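Local coordinates for protein aspartokinase (Synechocystis, PDB 3L76) that probably phosphorylates the beta-carboxyl group of aspartate with ATP, opening lysine and threonine biosynthesis, and binds both end products in its ACT domains, at residues 220-225 with 260-265; 480-483 with 489-492. All coordinates share one frame; numbering follows the deposited sequence.

Interaction 1 (220-225 with 260-265); sequences IARNYG and AVDGVE
Asp262 meets Arg222 and Asn223 with its carboxylate coming from the direction opposite to theirs, and the link between the segments is made by the polar ends of these side chains. It joins the kinase-domain helix 215-224 to the bulged start of strand 263-267 at the surface. Asn223 presents its amide N-H almost straight to the acid: ND2 donates to Asp262 OD2 at 3.2 Å with an angle of 177° at the hydrogen, reaching the syn side of that oxygen while the amide and carboxylate planes stand only 20° apart. A second, weak bond from Asn223 ND2 to Asp262 OD1 is strongly bent. The same OD2 lies at the edge of the Arg222 guanidinium, in its plane, where NH2 makes a salt bridge of 3.0 Å. The Arg222 chain, extended at first, bends at chi3 (67°), and NE and NH2 reach back to Asn223 OD1, from one face of the amide, at 3.1 and 3.0 Å. Arg222 NH1 pairs with Asp200 of helix 199-204. One cation thus lies between two acids, and an asparagine suits its place by accepting from the arginine and donating to Asp262, a directional link that probably depends on the ionised groups.

Interaction 2 (480-483 with 489-492); sequences QRCR and PCRD
Cys482 and Cys490 carry the backbone link between the two segments: Cys482 N donates to Cys490 O at 2.7 Å, and that carbonyl also receives a CA-H...O contact from Arg481. Two waters extend the pairing, joining Gln480 O to Asp492 N and Cys482 O to Cys490 N. Cys482 SG lies 3.5 Å from Cys490 SG, too far for a disulfide, and 3.3 Å from Asp492 OD1, which accepts from His451 N. Aliphatic carbons cover a face of each guanidinium. The CB methylene of the compact Pro489 ring sits 3.5 Å above the centre of Arg481's. The Arg491 chain, extended from CG to NE (chi2 178°), carries its guanidinium to Arg481 CG, 3.7 Å from CZ, the two guanidinium planes standing 48° apart. Both cations pair with Asp454, which probably offsets their repulsion; Arg491 NH1 bonds to Ser479 O. An alanine in place of Arg491 would probably deprive Asp454 of one of its cations and leave Arg481 CG without the guanidinium it packs on. Arg491 lies about 5 Å from a bound threonine whose pocket includes Asp454. In this ACT domain the contacts hold the loop after strand 475-479 to strand 490-498, beside strand 437-453, whose His451 touches both cysteines.

Overall arrangement
Interaction 1 is a small surface contact nearer the centre of the chain, whereas interaction 2 is partly buried, far from that centre and more extensive. Their centres lie 35 Å apart, and their nearest atoms about 18 Å. They hold different elements: 220-225 with 260-265 ties a helix of the kinase domain to strand 263-267, which pairs with strand 348-361 in the ACT region, while 480-483 with 489-492 joins neighbouring parts of one ACT domain. Chemistry follows place. Between distant elements, charged and amide side-chain ends do the work; within the ACT domain, backbone bonding, waters, sulfur contacts and arginines covered by aliphatic carbons combine. One arginine in interaction 1 and two in interaction 2 also pair with acids outside the segments.

Interaction 1 (220-225 with 260-265)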
loop_
_atom_site.group_PDB
_atom_site.type_symbol
_atom_site.label_atom_id
_atom_site.label_comp_id
_atom_site.label_asym_id
_atom_site.label_seq_id
_atom_site.Cartn_x
_atom_site.Cartn_y
_atom_site.Cartn_z
ATOM N N ILE A 220 -19.664 -14.014 -15.086
ATOM C CA ILE A 220 -19.600 -12.736 -15.792
ATOM C C ILE A 220 -19.214 -13.004 -17.240
ATOM O O ILE A 220 -19.848 -12.482 -18.148
ATOM C CB ILE A 220 -18.645 -11.747 -15.117
ATOM C CG1 ILE A 220 -19.294 -11.188 -13.850
ATOM C CG2 ILE A 220 -18.320 -10.590 -16.048
ATOM C CD1 ILE A 220 -18.287 -10.619 -12.885
ATOM N N ALA A 221 -18.217 -13.863 -17.444
ATOM C CA ALA A 221 -17.798 -14.258 -18.788
ATOM C C ALA A 221 -18.956 -14.829 -19.605
ATOM O O ALA A 221 -19.165 -14.433 -20.758
ATOM C CB ALA A 221 -16.645 -15.246 -18.741
ATOM N N ARG A 222 -19.714 -15.752 -19.018
ATOM C CA ARG A 222 -20.858 -16.310 -19.725
ATOM C C ARG A 222 -21.805 -15.196 -20.146
ATOM O O ARG A 222 -22.284 -15.176 -21.281
ATOM C CB ARG A 222 -21.638 -17.327 -18.873
ATOM C CG ARG A 222 -22.825 -17.971 -19.623
ATOM C CD ARG A 222 -23.877 -18.595 -18.690
ATOM N NE ARG A 222 -24.578 -17.586 -17.908
ATOM C CZ ARG A 222 -24.964 -17.752 -16.646
ATOM N NH1 ARG A 222 -24.702 -18.889 -16.014
ATOM N NH2 ARG A 222 -25.592 -16.776 -16.006
ATOM N N ASN A 223 -22.081 -14.273 -19.230
ATOM C CA ASN A 223 -23.073 -13.240 -19.505
ATOM C C ASN A 223 -22.655 -12.198 -20.546
ATOM O O ASN A 223 -23.513 -11.570 -21.156
ATOM C CB ASN A 223 -23.518 -12.547 -18.223
ATOM C CG ASN A 223 -24.426 -13.413 -17.352
ATOM O OD1 ASN A 223 -24.920 -14.475 -17.760
ATOM N ND2 ASN A 223 -24.658 -12.948 -16.142
ATOM N N TYR A 224 -21.349 -12.015 -20.745
ATOM C CA TYR A 224 -20.861 -11.059 -21.740
ATOM C C TYR A 224 -20.128 -11.745 -22.884
ATOM O O TYR A 224 -19.464 -11.104 -23.685
ATOM C CB TYR A 224 -20.010 -9.966 -21.086
ATOM C CG TYR A 224 -20.810 -9.118 -20.122
ATOM C CD1 TYR A 224 -21.420 -7.940 -20.534
ATOM C CD2 TYR A 224 -20.984 -9.515 -18.814
ATOM C CE1 TYR A 224 -22.165 -7.179 -19.652
ATOM C CE2 TYR A 224 -21.730 -8.771 -17.933
ATOM C CZ TYR A 224 -22.319 -7.611 -18.351
ATOM O OH TYR A 224 -23.053 -6.873 -17.454
ATOM N N GLY A 225 -20.269 -13.062 -22.956
ATOM C CA GLY A 225 -19.729 -13.825 -24.064
ATOM C C GLY A 225 -18.229 -13.709 -24.169
ATOM O O GLY A 225 -17.681 -13.623 -25.260
ATOM N N ALA A 260 -25.980 -12.018 -4.937
ATOM C CA ALA A 260 -26.126 -13.425 -4.571
ATOM C C ALA A 260 -26.774 -14.174 -5.722
ATOM O O ALA A 260 -26.398 -15.288 -6.038
ATOM C CB ALA A 260 -26.959 -13.572 -3.324
ATOM N N VAL A 261 -27.724 -13.519 -6.372
ATOM C CA VAL A 261 -28.530 -14.152 -7.388
ATOM C C VAL A 261 -28.396 -13.446 -8.726
ATOM O O VAL A 261 -28.652 -12.261 -8.833
ATOM C CB VAL A 261 -30.008 -14.160 -6.954
ATOM C CG1 VAL A 261 -30.940 -14.409 -8.155
ATOM C CG2 VAL A 261 -30.211 -15.172 -5.831
ATOM N N ASP A 262 -27.996 -14.201 -9.739
ATOM C CA ASP A 262 -27.896 -13.708 -11.100
ATOM C C ASP A 262 -29.215 -13.692 -11.863
ATOM O O ASP A 262 -29.424 -12.826 -12.707
ATOM C CB ASP A 262 -26.925 -14.560 -11.885
ATOM C CG ASP A 262 -26.558 -13.931 -13.208
ATOM O OD1 ASP A 262 -26.223 -12.723 -13.242
ATOM O OD2 ASP A 262 -26.592 -14.650 -14.211
ATOM N N GLY A 263 -30.096 -14.656 -11.591
ATOM C CA GLY A 263 -31.313 -14.767 -12.370
ATOM C C GLY A 263 -32.451 -15.543 -11.755
ATOM O O GLY A 263 -32.259 -16.320 -10.836
ATOM N N VAL A 264 -33.653 -15.304 -12.269
ATOM C CA VAL A 264 -34.849 -16.041 -11.877
ATOM C C VAL A 264 -35.295 -16.877 -13.067
ATOM O O VAL A 264 -35.232 -16.412 -14.213
ATOM C CB VAL A 264 -36.049 -15.110 -11.492
ATOM C CG1 VAL A 264 -37.295 -15.931 -11.318
ATOM C CG2 VAL A 264 -35.794 -14.367 -10.217
ATOM N N GLU A 265 -35.765 -18.098 -12.804
ATOM C CA GLU A 265 -36.213 -18.987 -13.877
ATOM C C GLU A 265 -37.610 -19.554 -13.653
ATOM O O GLU A 265 -38.012 -19.779 -12.516
ATOM C CB GLU A 265 -35.205 -20.102 -14.076
ATOM C CG GLU A 265 -33.888 -19.589 -14.589
ATOM C CD GLU A 265 -32.780 -20.607 -14.516
ATOM O OE1 GLU A 265 -33.035 -21.725 -14.055
ATOM O OE2 GLU A 265 -31.640 -20.289 -14.911
#

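Interaction 2 (480-483 with 489-492)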
loop_
_atom_site.group_PDB
_atom_site.type_symbol
_atom_site.label_atom_id
_atom_site.label_comp_id
_atom_site.label_asym_id
_atom_site.label_seq_id
_atom_site.Cartn_x
_atom_site.Cartn_y
_atom_site.Cartn_z
ATOM N N GLN A 480 -42.360 -35.615 -1.269
ATOM C CA GLN A 480 -43.800 -35.840 -1.102
ATOM C C GLN A 480 -44.348 -35.444 0.268
ATOM O O GLN A 480 -43.601 -35.203 1.220
ATOM C CB GLN A 480 -44.142 -37.298 -1.419
ATOM C CG GLN A 480 -43.721 -37.721 -2.848
ATOM C CD GLN A 480 -44.153 -36.684 -3.873
ATOM O OE1 GLN A 480 -45.331 -36.580 -4.214
ATOM N NE2 GLN A 480 -43.202 -35.899 -4.357
ATOM N N ARG A 481 -45.667 -35.364 0.362
ATOM C CA ARG A 481 -46.316 -35.342 1.669
ATOM C C ARG A 481 -46.074 -36.657 2.421
ATOM O O ARG A 481 -46.049 -37.738 1.826
ATOM C CB ARG A 481 -47.802 -35.080 1.529
ATOM C CG ARG A 481 -48.082 -33.666 1.083
ATOM C CD ARG A 481 -49.558 -33.357 1.022
ATOM N NE ARG A 481 -49.810 -31.924 1.139
ATOM C CZ ARG A 481 -51.020 -31.372 1.136
ATOM N NH1 ARG A 481 -52.102 -32.133 1.022
ATOM N NH2 ARG A 481 -51.151 -30.054 1.252
ATOM N N CYS A 482 -45.855 -36.542 3.724
ATOM C CA CYS A 482 -45.674 -37.700 4.604
ATOM C C CYS A 482 -46.934 -38.579 4.630
ATOM O O CYS A 482 -48.056 -38.065 4.704
ATOM C CB CYS A 482 -45.411 -37.228 6.037
ATOM S SG CYS A 482 -44.072 -36.100 6.222
ATOM N N ARG A 483 -46.768 -39.898 4.584
ATOM C CA ARG A 483 -47.929 -40.770 4.816
ATOM C C ARG A 483 -48.324 -40.801 6.307
ATOM O O ARG A 483 -47.586 -41.304 7.169
ATOM C CB ARG A 483 -47.679 -42.184 4.297
ATOM C CG ARG A 483 -46.846 -42.227 3.047
ATOM C CD ARG A 483 -46.606 -43.649 2.618
ATOM N NE ARG A 483 -45.664 -44.377 3.471
ATOM C CZ ARG A 483 -44.345 -44.411 3.268
ATOM N NH1 ARG A 483 -43.806 -43.724 2.258
ATOM N NH2 ARG A 483 -43.560 -45.130 4.076
ATOM N N PRO A 489 -51.582 -31.990 6.943
ATOM C CA PRO A 489 -50.557 -32.417 5.985
ATOM C C PRO A 489 -49.176 -31.858 6.298
ATOM O O PRO A 489 -49.057 -30.801 6.923
ATOM C CB PRO A 489 -51.059 -31.853 4.652
ATOM C CG PRO A 489 -52.528 -31.733 4.830
ATOM C CD PRO A 489 -52.765 -31.420 6.282
ATOM N N CYS A 490 -48.146 -32.565 5.835
ATOM C CA CYS A 490 -46.774 -32.215 6.148
ATOM C C CYS A 490 -45.781 -32.958 5.238
ATOM O O CYS A 490 -46.135 -33.952 4.599
ATOM C CB CYS A 490 -46.500 -32.517 7.621
ATOM S SG CYS A 490 -46.540 -34.281 7.966
ATOM N N ARG A 491 -44.547 -32.455 5.171
ATOM C CA ARG A 491 -43.498 -33.074 4.374
ATOM C C ARG A 491 -42.231 -33.092 5.222
ATOM O O ARG A 491 -42.099 -32.293 6.127
ATOM C CB ARG A 491 -43.247 -32.277 3.086
ATOM C CG ARG A 491 -44.449 -32.077 2.183
ATOM C CD ARG A 491 -44.100 -31.216 0.948
ATOM N NE ARG A 491 -45.318 -30.747 0.291
ATOM C CZ ARG A 491 -45.870 -31.323 -0.771
ATOM N NH1 ARG A 491 -45.288 -32.371 -1.338
ATOM N NH2 ARG A 491 -47.000 -30.838 -1.273
ATOM N N ASP A 492 -41.327 -34.019 4.940
ATOM C CA ASP A 492 -40.013 -34.024 5.542
ATOM C C ASP A 492 -39.121 -33.096 4.747
ATOM O O ASP A 492 -39.270 -32.975 3.531
ATOM C CB ASP A 492 -39.425 -35.432 5.519
ATOM C CG ASP A 492 -40.173 -36.397 6.410
ATOM O OD1 ASP A 492 -40.944 -35.935 7.283
ATOM O OD2 ASP A 492 -39.972 -37.618 6.237
HETATM O O HOH W 1 -41.709 -36.406 2.719
HETATM O O HOH W 2 -49.183 -35.153 5.232
#